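Local coordinates for conserved hypothetical protein BatB (Bacteroides thetaiotaomicron, PDB 3IBS) that is of unknown function but carries a magnesium-binding von Willebrand factor type A domain, part of a longer protein that is probably membrane-bound, at residues 22-27 and 31-36; 44-49 and 74-79; 63-68 and 80-85; 154-157 and 162-165; 191-194 and 200-203. All coordinates share one frame; numbering follows the deposited sequence.

From the N terminus, contact 1 closes the short turn between the magnesium-binding loop after strand 13-19 and the start of helix 33-46. Contact 2 joins the far end of that helix to helix 72-80, spanning the chain that holds strands 52-58 and 62-69. Contact 3 crosses it, because segment 63-68 lies within that span while segment 80-85 follows helix 72-80; the two meet where Gln65 reaches Phe78. Contacts 4 and 5 come later, in series. Contact 4 closes a loop between strands 153-154 and 173-174 and packs on contact 1, whereas contact 5 ties edge strand 191-195 to helix 200-214, which in turn touches contact 2.

Contact 1 of 5, residues 22-27 and 31-36; sequences NSMLAQ and PSRLEK. With MG (magnesium ion), chain I.
Met24, a selenomethionine, and Arg33 send their side chains across each other at about a right angle, with SE of Met24 lying 4.1 Å from CB of Arg33. The arginine chain runs extended from CG to NE and passes over Ala26, whose methyl CB covers one face of the guanidinium toward its rim, 3.7 Å from Arg33 NE. Leu34, the next residue along the helix, brings its CB to 4.0 Å from CB of Met24. Two backbone bonds hold these groups in place: Leu34 N donates to Met24 O (2.8 Å), and Arg33 N donates to Ala26 O (3.0 Å). Ser32 is the N-cap of helix 33-46, its OG accepting from Glu35 N at 3.0 Å. With OG of Ser23 turned between its backbone N and carbonyl carbon (chi1 58°), that oxygen binds magnesium at 2.1 Å, beside four waters and Ser21 OG. These serines belong to the Asp-x-Ser-x-Ser sequence of a metal-ion-dependent adhesion site. Ser23 OG also hydrogen-bonds Asp120, which forms a salt bridge with Arg33, itself paired with Asp28 as well. The start of the helix is thus tied to the second shell of the metal, where the arginine is likely to offset part of the negative charge.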
# COMPACT_ATOMS: atom_id res chain seq x y z
N ASN A 22 -10.20 -11.14 -4.06
CA ASN A 22 -8.87 -10.61 -3.75
C ASN A 22 -8.88 -9.29 -3.00
O ASN A 22 -8.03 -9.05 -2.14
CB ASN A 22 -8.04 -10.45 -5.05
CG ASN A 22 -7.74 -11.78 -5.71
OD1 ASN A 22 -7.62 -12.80 -5.03
ND2 ASN A 22 -7.61 -11.78 -7.04
N SER A 23 -9.86 -8.44 -3.31
CA SER A 23 -9.96 -7.14 -2.65
C SER A 23 -10.13 -7.25 -1.11
O SER A 23 -9.82 -6.32 -0.37
CB SER A 23 -11.11 -6.33 -3.26
OG SER A 23 -12.32 -7.07 -3.12
N MSE A 24 -10.63 -8.39 -0.64
CA MSE A 24 -10.81 -8.63 0.79
C MSE A 24 -9.49 -8.87 1.54
O MSE A 24 -9.45 -8.92 2.78
CB MSE A 24 -11.83 -9.76 1.04
CG MSE A 24 -13.22 -9.46 0.41
SE MSE A 24 -14.16 -8.03 1.42
CE MSE A 24 -14.51 -9.12 3.03
N LEU A 25 -8.39 -8.97 0.80
CA LEU A 25 -7.06 -9.04 1.41
C LEU A 25 -6.49 -7.65 1.69
O LEU A 25 -5.44 -7.54 2.32
CB LEU A 25 -6.09 -9.88 0.57
CG LEU A 25 -6.44 -11.37 0.43
CD1 LEU A 25 -5.27 -12.17 -0.21
CD2 LEU A 25 -6.81 -11.97 1.78
N ALA A 26 -7.16 -6.59 1.23
CA ALA A 26 -6.73 -5.24 1.61
C ALA A 26 -6.69 -5.13 3.14
O ALA A 26 -7.48 -5.79 3.84
CB ALA A 26 -7.63 -4.19 1.04
N GLN A 27 -5.77 -4.32 3.64
CA GLN A 27 -5.50 -4.21 5.08
C GLN A 27 -5.83 -2.83 5.66
O GLN A 27 -5.14 -2.33 6.57
CB GLN A 27 -4.05 -4.65 5.40
CG GLN A 27 -3.79 -6.14 5.07
CD GLN A 27 -2.40 -6.66 5.49
OE1 GLN A 27 -1.64 -5.95 6.13
NE2 GLN A 27 -2.08 -7.89 5.12
N PRO A 31 -7.02 -7.33 10.94
CA PRO A 31 -5.76 -7.43 10.19
C PRO A 31 -5.91 -7.33 8.67
O PRO A 31 -4.95 -6.98 7.98
CB PRO A 31 -5.22 -8.83 10.56
CG PRO A 31 -6.08 -9.32 11.68
CD PRO A 31 -7.39 -8.61 11.57
N SER A 32 -7.10 -7.66 8.15
CA SER A 32 -7.45 -7.45 6.74
C SER A 32 -8.97 -7.41 6.71
O SER A 32 -9.60 -7.72 7.73
CB SER A 32 -6.96 -8.60 5.85
OG SER A 32 -7.62 -9.84 6.17
N ARG A 33 -9.56 -7.05 5.57
CA ARG A 33 -11.01 -7.03 5.44
C ARG A 33 -11.55 -8.43 5.71
O ARG A 33 -12.53 -8.59 6.44
CB ARG A 33 -11.43 -6.57 4.04
CG ARG A 33 -11.08 -5.10 3.75
CD ARG A 33 -11.55 -4.71 2.38
NE ARG A 33 -11.09 -3.36 2.04
CZ ARG A 33 -11.20 -2.81 0.84
NH1 ARG A 33 -11.80 -3.49 -0.15
NH2 ARG A 33 -10.72 -1.58 0.63
N LEU A 34 -10.92 -9.45 5.13
CA LEU A 34 -11.39 -10.81 5.28
C LEU A 34 -11.21 -11.33 6.71
O LEU A 34 -12.12 -11.97 7.27
CB LEU A 34 -10.67 -11.75 4.31
CG LEU A 34 -11.08 -13.22 4.35
CD1 LEU A 34 -12.62 -13.42 4.28
CD2 LEU A 34 -10.38 -13.99 3.23
N GLU A 35 -10.05 -11.08 7.30
CA GLU A 35 -9.75 -11.64 8.62
C GLU A 35 -10.59 -10.96 9.72
O GLU A 35 -11.04 -11.61 10.66
CB GLU A 35 -8.24 -11.63 8.90
CG GLU A 35 -7.78 -12.61 9.95
CD GLU A 35 -8.08 -14.08 9.59
OE1 GLU A 35 -8.21 -14.87 10.54
OE2 GLU A 35 -8.21 -14.45 8.39
N LYS A 36 -10.82 -9.66 9.56
CA LYS A 36 -11.77 -8.91 10.38
C LYS A 36 -13.19 -9.48 10.23
O LYS A 36 -13.90 -9.67 11.22
CB LYS A 36 -11.75 -7.43 10.01
CG LYS A 36 -12.86 -6.56 10.69
CD LYS A 36 -12.62 -6.44 12.20
CE LYS A 36 -13.68 -5.58 12.89
NZ LYS A 36 -13.22 -5.21 14.29
MG MG I . -13.49 -7.84 -4.66
O HOH W 1 -11.70 -8.32 -5.60
O HOH W 2 -15.20 -7.41 -3.67
O HOH W 3 -13.51 -5.97 -5.56
O HOH W 4 -14.49 -8.68 -6.30

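Contact 2 of 5, residues 44-49 and 74-79; sequences LVDELD and SAKMFL
Lys76 NZ donates to OD1 of Asp46 in a salt bridge whose modelled length, 2.5 Å, is doubtfully short. The ammonium comes in on the syn side of OD1, the side of the other carboxylate oxygen, yet it favours one oxygen clearly, since Asp46 OD2 stands 3.5 Å from Lys76 NZ. The two side chains cross at about a right angle, so that the lysine meets the carboxylate with its end and not along its length. A bend in the lysine chain at chi3 (111°) brings this about, turning the terminal carbons so that CE of Lys76 also comes to 3.3 Å from OD1 of Asp46. Nearer the backbone the contact is loose and apolar: CG1 of Val45 faces CG of Lys76 at 4.4 Å. The charged pair therefore lies at the outer margin, while Val45 is buried. Beneath it the two helices share one side of the main sheet. Ala75 and Leu79 of helix 72-80 rest on Val53 and Met55 of strand 52-58, and Leu79 also touches Ile41 and Ser42 of helix 33-46, which through Leu44 packs on Ile205 and Ile209 of helix 200-214.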
# COMPACT_ATOMS: atom_id res chain seq x y z
N LEU A 44 -20.31 -13.19 16.29
CA LEU A 44 -21.71 -13.32 15.96
C LEU A 44 -22.23 -14.72 16.39
O LEU A 44 -23.27 -14.83 17.05
CB LEU A 44 -21.91 -13.08 14.45
CG LEU A 44 -23.31 -13.09 13.85
CD1 LEU A 44 -23.34 -12.33 12.49
CD2 LEU A 44 -23.83 -14.53 13.70
N VAL A 45 -21.50 -15.77 16.03
CA VAL A 45 -21.89 -17.15 16.38
C VAL A 45 -21.93 -17.39 17.91
O VAL A 45 -22.84 -18.07 18.41
CB VAL A 45 -20.95 -18.19 15.68
CG1 VAL A 45 -21.23 -19.63 16.14
CG2 VAL A 45 -21.10 -18.11 14.18
N ASP A 46 -20.98 -16.80 18.65
CA ASP A 46 -20.98 -16.87 20.12
C ASP A 46 -22.25 -16.29 20.73
O ASP A 46 -22.60 -16.64 21.84
CB ASP A 46 -19.79 -16.12 20.73
CG ASP A 46 -18.46 -16.80 20.46
OD1 ASP A 46 -18.44 -18.01 20.18
OD2 ASP A 46 -17.42 -16.12 20.55
N GLU A 47 -22.90 -15.37 20.03
CA GLU A 47 -24.11 -14.72 20.56
C GLU A 47 -25.39 -15.49 20.21
O GLU A 47 -26.46 -15.18 20.73
CB GLU A 47 -24.22 -13.27 20.08
CG GLU A 47 -23.15 -12.33 20.64
CD GLU A 47 -23.08 -12.34 22.17
OE1 GLU A 47 -24.14 -12.28 22.83
OE2 GLU A 47 -21.96 -12.42 22.71
N LEU A 48 -25.28 -16.49 19.33
CA LEU A 48 -26.44 -17.29 18.95
C LEU A 48 -26.81 -18.21 20.11
O LEU A 48 -25.94 -18.63 20.87
CB LEU A 48 -26.17 -18.11 17.69
CG LEU A 48 -25.80 -17.40 16.38
CD1 LEU A 48 -25.65 -18.44 15.28
CD2 LEU A 48 -26.81 -16.32 15.97
N ASP A 49 -28.10 -18.52 20.23
CA ASP A 49 -28.53 -19.42 21.30
C ASP A 49 -29.23 -20.67 20.77
O ASP A 49 -28.61 -21.72 20.67
CB ASP A 49 -29.38 -18.68 22.33
CG ASP A 49 -29.69 -19.53 23.55
OD1 ASP A 49 -28.94 -20.50 23.82
OD2 ASP A 49 -30.68 -19.22 24.24
N SER A 74 -18.38 -26.69 15.10
CA SER A 74 -17.99 -26.93 13.71
C SER A 74 -18.07 -25.67 12.86
O SER A 74 -17.25 -25.48 11.99
CB SER A 74 -18.86 -28.02 13.07
OG SER A 74 -18.59 -29.27 13.68
N ALA A 75 -19.05 -24.82 13.13
CA ALA A 75 -19.22 -23.57 12.39
C ALA A 75 -17.94 -22.73 12.47
O ALA A 75 -17.46 -22.23 11.46
CB ALA A 75 -20.41 -22.79 12.95
N LYS A 76 -17.40 -22.59 13.68
CA LYS A 76 -16.15 -21.86 13.89
C LYS A 76 -14.94 -22.50 13.20
O LYS A 76 -14.08 -21.79 12.68
CB LYS A 76 -15.92 -21.65 15.39
CG LYS A 76 -16.92 -20.64 15.95
CD LYS A 76 -16.94 -20.57 17.47
CE LYS A 76 -16.40 -19.27 17.94
NZ LYS A 76 -16.33 -19.21 19.42
N MSE A 77 -14.87 -23.83 13.16
CA MSE A 77 -13.73 -24.45 12.49
C MSE A 77 -13.84 -24.40 10.95
O MSE A 77 -12.82 -24.40 10.25
CB MSE A 77 -13.43 -25.85 13.04
CG MSE A 77 -14.23 -26.96 12.44
SE MSE A 77 -13.37 -27.68 10.85
CE MSE A 77 -14.14 -29.48 10.91
N PHE A 78 -15.07 -24.34 10.42
CA PHE A 78 -15.30 -24.10 8.98
C PHE A 78 -14.92 -22.66 8.57
O PHE A 78 -14.49 -22.39 7.46
CB PHE A 78 -16.76 -24.38 8.61
CG PHE A 78 -17.03 -25.84 8.30
CD1 PHE A 78 -16.81 -26.84 9.26
CD2 PHE A 78 -17.48 -26.23 7.05
CE1 PHE A 78 -17.05 -28.20 8.98
CE2 PHE A 78 -17.72 -27.57 6.77
CZ PHE A 78 -17.48 -28.56 7.74
N LEU A 79 -15.08 -21.76 9.52
CA LEU A 79 -14.73 -20.36 9.35
C LEU A 79 -13.23 -20.24 9.12
O LEU A 79 -12.79 -19.57 8.20
CB LEU A 79 -15.14 -19.59 10.60
CG LEU A 79 -15.09 -18.08 10.68
CD1 LEU A 79 -15.85 -17.43 9.53
CD2 LEU A 79 -15.63 -17.65 12.03

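Contact 3 of 5, residues 63-68 and 80-85; sequences FTQLPI and ESISPS
Gln65 lays the aliphatic part of its side chain against Ile82, and the conformations of both residues explain the fit. The first torsion of Gln65 (chi1 167°) sends CG away from its own backbone N and out toward segment 80-85; a bend at chi2 (76°) then swings the amide along the isoleucine. As a result CG of Gln65 lies 3.9 Å from CD1 of Ile82, and NE2 of Gln65 comes to 3.6 Å from CG1 of Ile82. Ile82 meets it with its longer branch, CG1 and CD1, which runs extended. The same isoleucine also packs on Met55 and Val57 of strand 52-58 and on Leu18 of strand 13-19, and is buried. Ser81 points its side chain toward the glutamine, and its OG stands 3.0 Å from NE2 of Gln65.

The firmer polar partner of both is the carbonyl of Phe78 near the end of helix 72-80: Gln65 NE2 hydrogen-bonds Phe78 O, and Ser81 OG bonds to the same oxygen. Gln65 starts from a classic beta bulge, in which it and Leu66 both face Met55, at a corner of strand 62-69. An alanine here is likely to leave Phe78 O with one bond fewer and to open a gap beside CG1 of Ile82. In chemical terms, one glutamine does two jobs: CG and the amide carbon lie against a hydrophobic residue, while NE2 links the bulged edge strand to a carbonyl near the end of the helix.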
# COMPACT_ATOMS: atom_id res chain seq x y z
N PHE A 63 -20.51 -20.49 -3.40
CA PHE A 63 -20.82 -21.83 -2.95
C PHE A 63 -21.05 -21.92 -1.45
O PHE A 63 -20.64 -21.03 -0.69
CB PHE A 63 -19.79 -22.87 -3.48
CG PHE A 63 -18.48 -22.91 -2.72
CD1 PHE A 63 -18.36 -23.66 -1.54
CD2 PHE A 63 -17.36 -22.27 -3.22
CE1 PHE A 63 -17.12 -23.73 -0.85
CE2 PHE A 63 -16.12 -22.33 -2.54
CZ PHE A 63 -16.00 -23.06 -1.35
N THR A 64 -21.72 -22.99 -1.03
CA THR A 64 -22.01 -23.25 0.36
C THR A 64 -20.77 -23.74 1.08
O THR A 64 -20.24 -24.81 0.76
CB THR A 64 -23.11 -24.32 0.49
OG1 THR A 64 -24.31 -23.83 -0.13
CG2 THR A 64 -23.38 -24.65 1.98
N GLN A 65 -20.33 -22.98 2.07
CA GLN A 65 -19.15 -23.35 2.86
C GLN A 65 -19.61 -24.15 4.05
O GLN A 65 -19.00 -25.14 4.40
CB GLN A 65 -18.35 -22.10 3.29
CG GLN A 65 -17.25 -22.33 4.40
CD GLN A 65 -15.99 -22.99 3.84
OE1 GLN A 65 -15.88 -23.22 2.63
NE2 GLN A 65 -15.03 -23.30 4.72
N LEU A 66 -20.71 -23.74 4.65
CA LEU A 66 -21.28 -24.41 5.82
C LEU A 66 -22.79 -24.53 5.65
O LEU A 66 -23.48 -23.52 5.59
CB LEU A 66 -20.92 -23.64 7.10
CG LEU A 66 -21.53 -24.15 8.41
CD1 LEU A 66 -20.76 -25.40 8.93
CD2 LEU A 66 -21.54 -23.04 9.45
N PRO A 67 -23.32 -25.77 5.56
CA PRO A 67 -24.77 -25.97 5.52
C PRO A 67 -25.34 -25.58 6.86
O PRO A 67 -24.65 -25.69 7.90
CB PRO A 67 -24.92 -27.49 5.25
CG PRO A 67 -23.60 -27.90 4.63
CD PRO A 67 -22.58 -27.04 5.39
N ILE A 68 -26.57 -25.07 6.82
CA ILE A 68 -27.23 -24.53 8.00
C ILE A 68 -27.22 -25.54 9.16
O ILE A 68 -27.61 -26.70 8.98
CB ILE A 68 -28.67 -24.05 7.65
CG1 ILE A 68 -29.28 -23.31 8.84
CG2 ILE A 68 -29.57 -25.21 7.19
CD1 ILE A 68 -30.03 -22.03 8.46
N GLU A 80 -12.46 -20.94 9.95
CA GLU A 80 -10.99 -20.85 9.92
C GLU A 80 -10.37 -21.24 8.57
O GLU A 80 -9.34 -20.69 8.17
CB GLU A 80 -10.39 -21.64 11.11
CG GLU A 80 -8.99 -22.23 10.88
CD GLU A 80 -9.01 -23.55 10.08
OE1 GLU A 80 -9.94 -24.39 10.27
OE2 GLU A 80 -8.08 -23.74 9.25
N SER A 81 -10.99 -22.18 7.87
CA SER A 81 -10.44 -22.66 6.61
C SER A 81 -10.73 -21.72 5.41
O SER A 81 -10.22 -21.94 4.30
CB SER A 81 -10.95 -24.08 6.33
OG SER A 81 -12.26 -24.05 5.75
N ILE A 82 -11.53 -20.68 5.62
CA ILE A 82 -11.90 -19.76 4.55
C ILE A 82 -10.72 -18.88 4.09
O ILE A 82 -10.07 -18.22 4.89
CB ILE A 82 -13.13 -18.88 4.95
CG1 ILE A 82 -14.37 -19.77 5.12
CG2 ILE A 82 -13.37 -17.76 3.91
CD1 ILE A 82 -15.60 -19.08 5.67
N SER A 83 -10.45 -18.90 2.78
CA SER A 83 -9.49 -17.98 2.16
C SER A 83 -9.85 -17.81 0.68
O SER A 83 -10.61 -18.63 0.14
CB SER A 83 -8.06 -18.51 2.32
OG SER A 83 -7.81 -19.56 1.41
N PRO A 84 -9.32 -16.77 0.00
CA PRO A 84 -9.66 -16.49 -1.40
C PRO A 84 -9.38 -17.64 -2.37
O PRO A 84 -10.03 -17.75 -3.39
CB PRO A 84 -8.77 -15.28 -1.74
CG PRO A 84 -8.64 -14.58 -0.42
CD PRO A 84 -8.45 -15.71 0.56
N SER A 85 -8.39 -18.48 -2.06
CA SER A 85 -8.06 -19.62 -2.92
C SER A 85 -9.19 -20.66 -3.02
O SER A 85 -9.19 -21.50 -3.93
CB SER A 85 -6.76 -20.27 -2.48
OG SER A 85 -6.89 -20.72 -1.14

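Contact 4 of 5, residues 154-157 and 162-165; sequences PIPV and DYRR
Pro156 and Tyr163 form an isolated beta bridge, a non-hydrogen-bonded pair of antiparallel pattern with CA atoms 4.3 Å apart, although the two segments run 110° to each other. Arg164 N donates to Ile155 O (2.8 Å) and Val157 N to Asp162 O (2.9 Å), closing a loop between strands 153-154 and 173-174 of the von Willebrand factor A domain. A water adds a third link, accepting from Ile155 N and donating to Arg164 O. The Tyr163 side chain lies beside Pro154, both pointing the same way, with Pro154 CB 3.7 Å from Tyr163 CD1. CD1 of Tyr163 also meets CA of Pro156, its partner in the bridge, at 3.5 Å. The bent chain of Arg164 runs past Ile155, its CD 3.7 Å from Ile155 CG2. Tyr163 OH hydrogen-bonds Tyr163 OH of the second subunit, whose Pro154 packs on the ring. Replacing the tyrosine with an alanine would probably take away the ring beside Pro154 and Pro156 and remove this hydroxyl link between subunits. Next to the bridge in the chain, OD1 of Asp162 accepts from two donors: Tyr163 N comes from above the carboxylate plane, and Arg165 NH2 reaches the syn lone pair at 3.1 Å in a salt bridge.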
# COMPACT_ATOMS: atom_id res chain seq x y z
N PRO A 154 -4.52 -0.25 -1.24
CA PRO A 154 -3.91 -1.26 -2.12
C PRO A 154 -4.03 -2.64 -1.46
O PRO A 154 -4.47 -2.74 -0.31
CB PRO A 154 -2.45 -0.81 -2.20
CG PRO A 154 -2.18 -0.12 -0.84
CD PRO A 154 -3.54 0.42 -0.35
N ILE A 155 -3.68 -3.69 -2.19
CA ILE A 155 -3.81 -5.06 -1.70
C ILE A 155 -2.45 -5.74 -1.58
O ILE A 155 -1.88 -6.12 -2.60
CB ILE A 155 -4.70 -5.93 -2.63
CG1 ILE A 155 -6.00 -5.20 -2.98
CG2 ILE A 155 -4.99 -7.30 -1.93
CD1 ILE A 155 -6.81 -5.83 -4.15
N PRO A 156 -1.94 -5.90 -0.34
CA PRO A 156 -0.59 -6.45 -0.24
C PRO A 156 -0.57 -7.91 -0.69
O PRO A 156 -1.60 -8.60 -0.64
CB PRO A 156 -0.25 -6.32 1.26
CG PRO A 156 -1.58 -6.28 1.95
CD PRO A 156 -2.56 -5.65 0.98
N VAL A 157 0.59 -8.35 -1.17
CA VAL A 157 0.76 -9.74 -1.58
C VAL A 157 1.54 -10.45 -0.48
O VAL A 157 2.65 -10.03 -0.12
CB VAL A 157 1.49 -9.86 -2.95
CG1 VAL A 157 1.84 -11.32 -3.25
CG2 VAL A 157 0.62 -9.28 -4.08
N ASP A 162 5.34 -6.40 -2.16
CA ASP A 162 4.58 -5.94 -3.33
C ASP A 162 3.05 -5.94 -3.11
O ASP A 162 2.54 -6.35 -2.05
CB ASP A 162 4.94 -6.75 -4.58
CG ASP A 162 4.82 -5.94 -5.88
OD1 ASP A 162 4.36 -4.78 -5.88
OD2 ASP A 162 5.20 -6.48 -6.94
N TYR A 163 2.33 -5.46 -4.12
CA TYR A 163 0.89 -5.27 -4.08
C TYR A 163 0.28 -5.82 -5.36
O TYR A 163 0.95 -5.85 -6.41
CB TYR A 163 0.58 -3.77 -3.91
CG TYR A 163 1.04 -3.24 -2.57
CD1 TYR A 163 0.18 -3.25 -1.48
CD2 TYR A 163 2.34 -2.78 -2.38
CE1 TYR A 163 0.60 -2.80 -0.24
CE2 TYR A 163 2.77 -2.32 -1.12
CZ TYR A 163 1.88 -2.34 -0.06
OH TYR A 163 2.27 -1.89 1.19
N ARG A 164 -0.98 -6.24 -5.28
CA ARG A 164 -1.66 -6.78 -6.46
C ARG A 164 -1.72 -5.73 -7.55
O ARG A 164 -1.97 -4.53 -7.28
CB ARG A 164 -3.08 -7.29 -6.13
CG ARG A 164 -3.10 -8.39 -5.10
CD ARG A 164 -4.44 -9.14 -5.08
NE ARG A 164 -4.60 -9.99 -6.26
CZ ARG A 164 -4.12 -11.22 -6.37
NH1 ARG A 164 -3.44 -11.78 -5.37
NH2 ARG A 164 -4.31 -11.90 -7.48
N ARG A 165 -1.49 -6.19 -8.78
CA ARG A 165 -1.42 -5.33 -9.95
C ARG A 165 -2.38 -5.80 -11.02
O ARG A 165 -2.63 -7.00 -11.16
CB ARG A 165 0.00 -5.33 -10.51
CG ARG A 165 0.96 -4.50 -9.71
CD ARG A 165 2.40 -4.75 -10.10
NE ARG A 165 3.24 -4.16 -9.07
CZ ARG A 165 3.53 -2.86 -8.98
NH1 ARG A 165 3.07 -1.99 -9.87
NH2 ARG A 165 4.28 -2.43 -7.97
O HOH W 5 -2.92 -3.43 -4.81

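Contact 5 of 5, residues 191-194 and 200-203; sequences IYVR and SAQK
Val193 turns both methyls toward Ala201 by its first torsion: at chi1 58° CG1 sits between the backbone N and the carbonyl carbon, while CG2 stands away from that N on the other side. The two branches then share the alanine. CG2 of Val193 reaches the backbone of the helix, 4.0 Å from CA of Ala201, and CG1 of Val193 approaches the methyl, 4.2 Å from CB of Ala201. That methyl also points at the strand's own backbone, since CB of Ala201 is 3.9 Å from O of Arg194. No hydrogen bond crosses between the segments; the contact is small and apolar, with the CA atoms of Val193 and Ala201 only 6.0 Å apart, a spacing that the small alanine side chain permits.

Ile191, two residues back along the strand, touches Ile205 and Glu208 one turn or more along helix 200-214, and Ala201 rests on Leu40 of helix 33-46. Tyr192, between Ile191 and Val193, instead packs on Cys181, Gln182 and Ala185 of helix 178-187. Strand 191-195 thus carries helices on both of its faces, and its backbone bonds to Val144 and Gly146 place it parallel to strand 140-147 at the edge of the main sheet. Such a sheet, with helices covering either side, is the three-layer alpha/beta, Rossmann-like build of von Willebrand factor A domains.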
# COMPACT_ATOMS: atom_id res chain seq x y z
N ILE A 191 -30.31 -4.22 7.71
CA ILE A 191 -29.57 -3.02 8.06
C ILE A 191 -28.26 -2.97 7.30
O ILE A 191 -27.75 -4.00 6.88
CB ILE A 191 -29.29 -2.93 9.57
CG1 ILE A 191 -28.40 -4.09 10.04
CG2 ILE A 191 -30.62 -2.79 10.36
CD1 ILE A 191 -27.84 -3.93 11.47
N TYR A 192 -27.73 -1.76 7.11
CA TYR A 192 -26.38 -1.57 6.61
C TYR A 192 -25.53 -1.03 7.76
O TYR A 192 -25.94 -0.11 8.47
CB TYR A 192 -26.30 -0.60 5.41
CG TYR A 192 -24.87 -0.21 5.15
CD1 TYR A 192 -23.99 -1.12 4.57
CD2 TYR A 192 -24.36 1.04 5.56
CE1 TYR A 192 -22.65 -0.81 4.37
CE2 TYR A 192 -23.00 1.37 5.36
CZ TYR A 192 -22.16 0.42 4.76
OH TYR A 192 -20.83 0.68 4.53
N VAL A 193 -24.35 -1.60 7.94
CA VAL A 193 -23.39 -1.04 8.88
C VAL A 193 -21.99 -1.16 8.29
O VAL A 193 -21.66 -2.16 7.61
CB VAL A 193 -23.53 -1.64 10.32
CG1 VAL A 193 -23.36 -3.16 10.33
CG2 VAL A 193 -22.55 -0.94 11.33
N ARG A 194 -21.20 -0.12 8.50
CA ARG A 194 -19.82 -0.14 8.09
C ARG A 194 -18.98 -0.81 9.16
O ARG A 194 -19.11 -0.54 10.36
CB ARG A 194 -19.29 1.27 7.81
CG ARG A 194 -17.92 1.28 7.13
CD ARG A 194 -17.39 2.69 7.05
NE ARG A 194 -16.03 2.77 6.51
CZ ARG A 194 -14.95 3.11 7.23
NH1 ARG A 194 -15.05 3.37 8.53
NH2 ARG A 194 -13.75 3.17 6.64
N SER A 200 -18.22 -2.36 16.87
CA SER A 200 -19.52 -1.72 16.60
C SER A 200 -20.40 -2.48 15.60
O SER A 200 -21.60 -2.65 15.83
CB SER A 200 -19.33 -0.27 16.15
OG SER A 200 -18.74 -0.20 14.86
N ALA A 201 -19.81 -2.93 14.49
CA ALA A 201 -20.59 -3.64 13.48
C ALA A 201 -21.14 -4.97 14.03
O ALA A 201 -22.31 -5.31 13.80
CB ALA A 201 -19.74 -3.87 12.24
N GLN A 202 -20.30 -5.72 14.74
CA GLN A 202 -20.69 -7.01 15.28
C GLN A 202 -21.87 -6.86 16.24
O GLN A 202 -22.82 -7.65 16.21
CB GLN A 202 -19.53 -7.72 15.99
CG GLN A 202 -19.90 -9.09 16.59
CD GLN A 202 -20.26 -9.00 18.06
OE1 GLN A 202 -19.54 -8.39 18.83
NE2 GLN A 202 -21.38 -9.62 18.46
N LYS A 203 -21.80 -5.83 17.08
CA LYS A 203 -22.84 -5.64 18.07
C LYS A 203 -24.14 -5.15 17.43
O LYS A 203 -25.21 -5.56 17.84
CB LYS A 203 -22.38 -4.69 19.16
CG LYS A 203 -21.43 -5.33 20.17
CD LYS A 203 -21.09 -4.34 21.24
CE LYS A 203 -20.45 -3.11 20.62
NZ LYS A 203 -20.78 -1.89 21.39